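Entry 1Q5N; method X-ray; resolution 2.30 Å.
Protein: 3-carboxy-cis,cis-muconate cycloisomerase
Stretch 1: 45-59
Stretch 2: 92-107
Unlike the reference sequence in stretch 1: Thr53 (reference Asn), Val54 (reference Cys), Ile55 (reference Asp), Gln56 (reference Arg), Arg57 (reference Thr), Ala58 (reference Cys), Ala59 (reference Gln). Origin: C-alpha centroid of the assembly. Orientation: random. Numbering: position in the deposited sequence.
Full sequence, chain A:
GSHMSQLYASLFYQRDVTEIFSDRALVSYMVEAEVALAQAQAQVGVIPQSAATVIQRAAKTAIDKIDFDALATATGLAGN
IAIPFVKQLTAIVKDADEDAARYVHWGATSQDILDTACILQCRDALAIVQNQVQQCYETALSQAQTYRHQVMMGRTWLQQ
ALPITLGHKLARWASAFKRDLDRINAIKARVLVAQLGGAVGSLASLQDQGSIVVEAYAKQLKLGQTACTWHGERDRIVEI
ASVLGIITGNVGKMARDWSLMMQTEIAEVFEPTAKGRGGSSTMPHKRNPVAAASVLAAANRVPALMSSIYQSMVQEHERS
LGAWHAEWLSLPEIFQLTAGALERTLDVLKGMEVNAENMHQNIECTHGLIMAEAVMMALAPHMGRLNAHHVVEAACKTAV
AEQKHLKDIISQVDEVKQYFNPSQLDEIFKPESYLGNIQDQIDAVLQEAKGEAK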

# COMPACT_ATOMS: atom_id res chain seq x y z
N GLY A 45 41.79 23.86 4.88
CA GLY A 45 42.45 24.10 6.14
C GLY A 45 41.93 23.41 7.38
O GLY A 45 42.66 23.30 8.37
N VAL A 46 40.70 22.90 7.38
CA VAL A 46 40.20 22.25 8.59
C VAL A 46 41.04 21.07 9.12
O VAL A 46 41.03 20.80 10.31
N ILE A 47 41.73 20.32 8.26
CA ILE A 47 42.60 19.28 8.80
C ILE A 47 43.86 19.32 7.96
O ILE A 47 43.84 19.81 6.82
N PRO A 48 44.98 18.83 8.51
CA PRO A 48 46.25 18.84 7.77
C PRO A 48 46.25 17.99 6.52
O PRO A 48 45.79 16.84 6.54
N GLN A 49 46.77 18.57 5.45
CA GLN A 49 46.87 17.90 4.18
C GLN A 49 47.56 16.58 4.35
O GLN A 49 47.34 15.63 3.59
N SER A 50 48.42 16.50 5.36
CA SER A 50 49.14 15.27 5.59
C SER A 50 48.17 14.13 5.90
O SER A 50 48.23 13.07 5.27
N ALA A 51 47.27 14.34 6.87
CA ALA A 51 46.30 13.33 7.29
C ALA A 51 45.41 12.87 6.13
O ALA A 51 45.19 11.66 5.96
N ALA A 52 44.93 13.82 5.33
CA ALA A 52 44.08 13.53 4.18
C ALA A 52 44.78 12.56 3.24
O ALA A 52 44.16 11.62 2.72
N THR A 53 46.08 12.78 3.01
CA THR A 53 46.83 11.91 2.11
C THR A 53 46.97 10.48 2.66
O THR A 53 46.89 9.52 1.91
N VAL A 54 47.17 10.34 3.96
CA VAL A 54 47.28 9.02 4.56
C VAL A 54 45.92 8.28 4.50
O VAL A 54 45.85 7.08 4.23
N ILE A 55 44.85 9.01 4.78
CA ILE A 55 43.51 8.45 4.74
C ILE A 55 43.20 8.02 3.26
O ILE A 55 42.82 6.88 3.00
N GLN A 56 43.40 8.92 2.31
CA GLN A 56 43.17 8.61 0.91
C GLN A 56 43.93 7.37 0.43
O GLN A 56 43.43 6.63 -0.43
N ARG A 57 45.12 7.14 0.97
CA ARG A 57 45.91 5.99 0.57
C ARG A 57 45.51 4.75 1.31
O ARG A 57 45.50 3.67 0.74
N ALA A 58 45.20 4.88 2.59
CA ALA A 58 44.80 3.71 3.36
C ALA A 58 43.46 3.18 2.85
O ALA A 58 43.19 1.99 2.90
N ALA A 59 42.63 4.09 2.34
CA ALA A 59 41.30 3.77 1.83
C ALA A 59 41.31 2.81 0.65
O ALA A 59 40.46 1.91 0.57
N ILE A 92 41.78 0.94 10.89
CA ILE A 92 42.57 0.65 9.70
C ILE A 92 43.57 1.78 9.37
O ILE A 92 44.70 1.51 8.98
N VAL A 93 43.16 3.03 9.52
CA VAL A 93 44.01 4.17 9.23
C VAL A 93 45.06 4.33 10.31
O VAL A 93 46.14 4.83 10.06
N LYS A 94 44.74 3.88 11.52
CA LYS A 94 45.66 3.98 12.64
C LYS A 94 46.91 3.12 12.38
O LYS A 94 48.04 3.58 12.55
N ASP A 95 46.70 1.87 11.95
CA ASP A 95 47.81 0.99 11.65
C ASP A 95 48.67 1.50 10.51
O ASP A 95 49.44 0.75 9.93
N ALA A 96 48.52 2.77 10.18
CA ALA A 96 49.31 3.36 9.11
C ALA A 96 49.87 4.70 9.59
O ALA A 96 50.85 5.20 9.04
N ASP A 97 49.24 5.28 10.61
CA ASP A 97 49.67 6.55 11.16
C ASP A 97 48.68 6.93 12.27
O ASP A 97 47.62 7.47 11.98
N GLU A 98 49.04 6.66 13.52
CA GLU A 98 48.16 6.95 14.66
C GLU A 98 47.68 8.37 14.65
O GLU A 98 46.70 8.69 15.32
N ASP A 99 48.35 9.23 13.91
CA ASP A 99 47.95 10.62 13.86
C ASP A 99 46.89 11.00 12.83
O ASP A 99 46.01 11.82 13.11
N ALA A 100 46.97 10.42 11.64
CA ALA A 100 45.99 10.72 10.62
C ALA A 100 44.64 10.18 11.13
O ALA A 100 43.61 10.76 10.87
N ALA A 101 44.67 9.08 11.88
CA ALA A 101 43.46 8.46 12.40
C ALA A 101 42.51 9.39 13.17
O ALA A 101 41.30 9.15 13.23
N ARG A 102 43.04 10.46 13.76
CA ARG A 102 42.22 11.39 14.52
C ARG A 102 41.28 12.19 13.66
O ARG A 102 40.27 12.70 14.14
N TYR A 103 41.62 12.31 12.39
CA TYR A 103 40.83 13.09 11.48
C TYR A 103 39.82 12.28 10.65
O TYR A 103 39.14 12.84 9.79
N VAL A 104 39.72 10.97 10.91
CA VAL A 104 38.75 10.15 10.17
C VAL A 104 37.33 10.51 10.67
O VAL A 104 37.09 10.52 11.89
N HIS A 105 36.44 10.84 9.73
CA HIS A 105 35.05 11.13 10.06
C HIS A 105 34.93 12.40 10.88
O HIS A 105 34.03 12.52 11.71
N TRP A 106 35.86 13.32 10.65
CA TRP A 106 35.92 14.58 11.39
C TRP A 106 34.71 15.47 11.15
O TRP A 106 34.50 15.92 10.03
N GLY A 107 33.92 15.73 12.19
CA GLY A 107 32.75 16.59 12.02
C GLY A 107 31.45 16.04 11.41
O GLY A 107 30.43 16.72 11.42

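This is a predominantly apolar contact, a helix and its lead-in loop laid against a helix end, a 3-10 segment and a turn, with no hydrogen bond crossing between the two stretches and 597 Å² buried in total.

The closest backbone approach sets the first rule: where the chains come nearest, both residues are alanine. The CA atoms of Ala51 and Ala100 lie 4.2 Å apart, each CB points toward the other stretch, and CB of Ala51 sits 4.0 Å from CB of Ala100. From there the helix presents Val54, Ile55 and Ala58. Val54 and Ile55 follow Ala51 by three and four residues and Ala58 by seven, so they recur on the same side of the helix.

Val54, in the t rotamer, points toward stretch 2 and brings CG1 to 3.6 Å from CB of Ala100 and 4.0 Å from CB of Asp97. Ile55 starts out sideways, but its m, t rotamer carries the end of the side chain inward: CD1 of Ile55 lies 4.1 Å from CG2 of Val104 and 4.0 Å from the carbonyl O of Ala100, while CG1 lies 4.1 Å from CG1 of Val93. Val93, also t, meets the next turn as well, its CG2 4.0 Å from CB of Ala58. The CA atoms of Ala58 and Val93 are 5.9 Å apart.

At the other end the aromatics take over. Tyr103 (chi1 m) has the largest covered area of any residue here, 82 Å², and its ring gathers three neighbours. Pro48, at the N-cap position, places CD over one face, 3.9 Å from the centroid of the Tyr103 ring and 17° off the normal, a CH-pi contact. CB of Ala51 approaches CD2 of Tyr103 at 3.6 Å, and CG2 of Ile47 comes to 3.4 Å from CD1 of Tyr103; both approach obliquely. Ile47 (p, t) points toward stretch 2 and serves two rings, since the same CG2 is 3.8 Å from CD1 of Trp106. Val46, t, meets the edge of the Trp106 indole, with CG1 of Val46 3.5 Å from NE1 of Trp106. Trp106, itself t, closes the type II turn that begins at Tyr103.

The side-chain hydrogen bonds of Asp97 and Gln49 stay within their own stretches; His105 ND1 is bonded elsewhere in the structure. OD1 of Asp97 accepts a hydrogen bond from N of Ala100 at 3.2 Å, tying the loop to the start of the 3-10 segment while its CB stays against Val54. On the helix, NE2 of Gln49 donates to OG1 of Thr53 at 3.2 Å, clear of the interface.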

# COMPACT_ATOMS: atom_id res chain seq x y z
CB VAL A 46 38.74 21.82 8.40
CG1 VAL A 46 38.20 21.14 9.67
CG2 VAL A 46 37.92 23.06 8.04
CB ILE A 47 42.01 17.83 8.76
CG1 ILE A 47 41.92 17.35 7.32
CG2 ILE A 47 40.69 17.78 9.53
CD1 ILE A 47 41.60 15.90 7.18
CB PRO A 48 47.26 18.36 8.80
CG PRO A 48 46.44 17.48 9.72
CD PRO A 48 45.14 18.23 9.85
CB GLN A 49 47.67 18.72 3.18
CG GLN A 49 47.87 17.99 1.87
CD GLN A 49 46.55 17.66 1.16
OE1 GLN A 49 45.71 18.57 0.93
NE2 GLN A 49 46.34 16.37 0.80
CB SER A 50 50.11 15.47 6.75
OG SER A 50 50.07 14.36 7.64
CB ALA A 51 45.45 13.88 8.44
CB ALA A 52 43.73 14.80 3.43
CB THR A 53 48.23 12.50 1.76
OG1 THR A 53 48.06 13.64 0.90
CG2 THR A 53 49.08 11.49 1.01
CB VAL A 54 47.73 9.14 6.00
CG1 VAL A 54 47.49 7.83 6.74
CG2 VAL A 54 49.19 9.52 6.04
CB ILE A 55 42.50 9.51 5.25
CG1 ILE A 55 42.67 9.71 6.75
CG2 ILE A 55 41.09 9.09 4.96
CD1 ILE A 55 41.90 10.88 7.27
CB GLN A 56 43.57 9.81 0.06
CG GLN A 56 43.62 9.52 -1.42
CD GLN A 56 43.88 10.80 -2.19
OE1 GLN A 56 44.00 11.90 -1.59
NE2 GLN A 56 43.98 10.67 -3.51
CB ARG A 57 47.39 6.23 0.81
CG ARG A 57 48.10 7.02 -0.28
CD ARG A 57 49.59 7.13 0.07
NE ARG A 57 50.24 8.17 -0.71
CZ ARG A 57 51.27 8.90 -0.28
NH1 ARG A 57 51.76 8.69 0.95
NH2 ARG A 57 51.80 9.84 -1.06
CB ALA A 58 44.69 4.06 4.85
CB ALA A 59 40.58 5.05 1.42
CB ILE A 92 41.66 0.38 8.47
CG1 ILE A 92 41.01 -0.99 8.62
CG2 ILE A 92 42.46 0.44 7.18
CD1 ILE A 92 39.99 -1.28 7.53
CB VAL A 93 43.15 5.45 9.13
CG1 VAL A 93 43.99 6.72 9.29
CG2 VAL A 93 42.46 5.47 7.80
CB LYS A 94 44.96 3.53 13.92
CG LYS A 94 45.53 4.19 15.16
CD LYS A 94 45.09 3.51 16.44
CE LYS A 94 45.71 4.26 17.63
NZ LYS A 94 45.35 3.71 18.96
CB ASP A 95 47.33 -0.40 11.28
CG ASP A 95 46.93 -1.21 12.48
OD1 ASP A 95 47.20 -0.77 13.63
OD2 ASP A 95 46.34 -2.31 12.26
CB ALA A 96 48.47 3.56 7.88
CB ASP A 97 49.68 7.61 10.07
CG ASP A 97 50.24 8.94 10.54
OD1 ASP A 97 49.96 9.33 11.70
OD2 ASP A 97 50.94 9.60 9.76
CB GLU A 98 48.87 6.71 15.98
CG GLU A 98 49.29 5.29 16.20
CD GLU A 98 50.12 5.15 17.46
OE1 GLU A 98 51.12 5.90 17.59
OE2 GLU A 98 49.77 4.29 18.31
CB ASP A 99 49.17 11.51 13.72
CG ASP A 99 49.30 12.46 14.90
OD1 ASP A 99 48.56 13.49 14.90
OD2 ASP A 99 50.11 12.15 15.82
CB ALA A 100 46.39 10.06 9.30
CB ALA A 101 43.84 7.27 13.28
CB ARG A 102 43.11 12.34 15.31
CG ARG A 102 43.77 11.60 16.42
CD ARG A 102 44.99 12.27 16.95
NE ARG A 102 45.66 11.27 17.79
CZ ARG A 102 46.69 11.52 18.60
NH1 ARG A 102 47.17 12.76 18.69
NH2 ARG A 102 47.23 10.53 19.31
CB TYR A 103 41.77 13.88 10.58
CG TYR A 103 42.66 14.77 11.40
CD1 TYR A 103 42.17 15.96 11.95
CD2 TYR A 103 43.99 14.41 11.66
CE1 TYR A 103 42.96 16.76 12.74
CE2 TYR A 103 44.79 15.20 12.45
CZ TYR A 103 44.28 16.37 12.99
OH TYR A 103 45.08 17.16 13.78
CB VAL A 104 38.96 8.65 10.42
CG1 VAL A 104 37.86 7.82 9.73
CG2 VAL A 104 40.32 8.24 9.91
CB HIS A 105 34.47 9.94 10.85
CG HIS A 105 32.98 9.96 10.99
ND1 HIS A 105 32.12 9.71 9.93
CD2 HIS A 105 32.18 10.14 12.08
CE1 HIS A 105 30.87 9.73 10.36
NE2 HIS A 105 30.88 9.99 11.65
CB TRP A 106 37.18 15.38 11.00
CG TRP A 106 37.26 16.68 11.74
CD1 TRP A 106 37.28 17.94 11.20
CD2 TRP A 106 37.16 16.85 13.15
NE1 TRP A 106 37.20 18.89 12.20
CE2 TRP A 106 37.12 18.25 13.41
CE3 TRP A 106 37.10 15.96 14.24
CZ2 TRP A 106 37.01 18.78 14.71
CZ3 TRP A 106 36.99 16.47 15.55
CH2 TRP A 106 36.95 17.88 15.77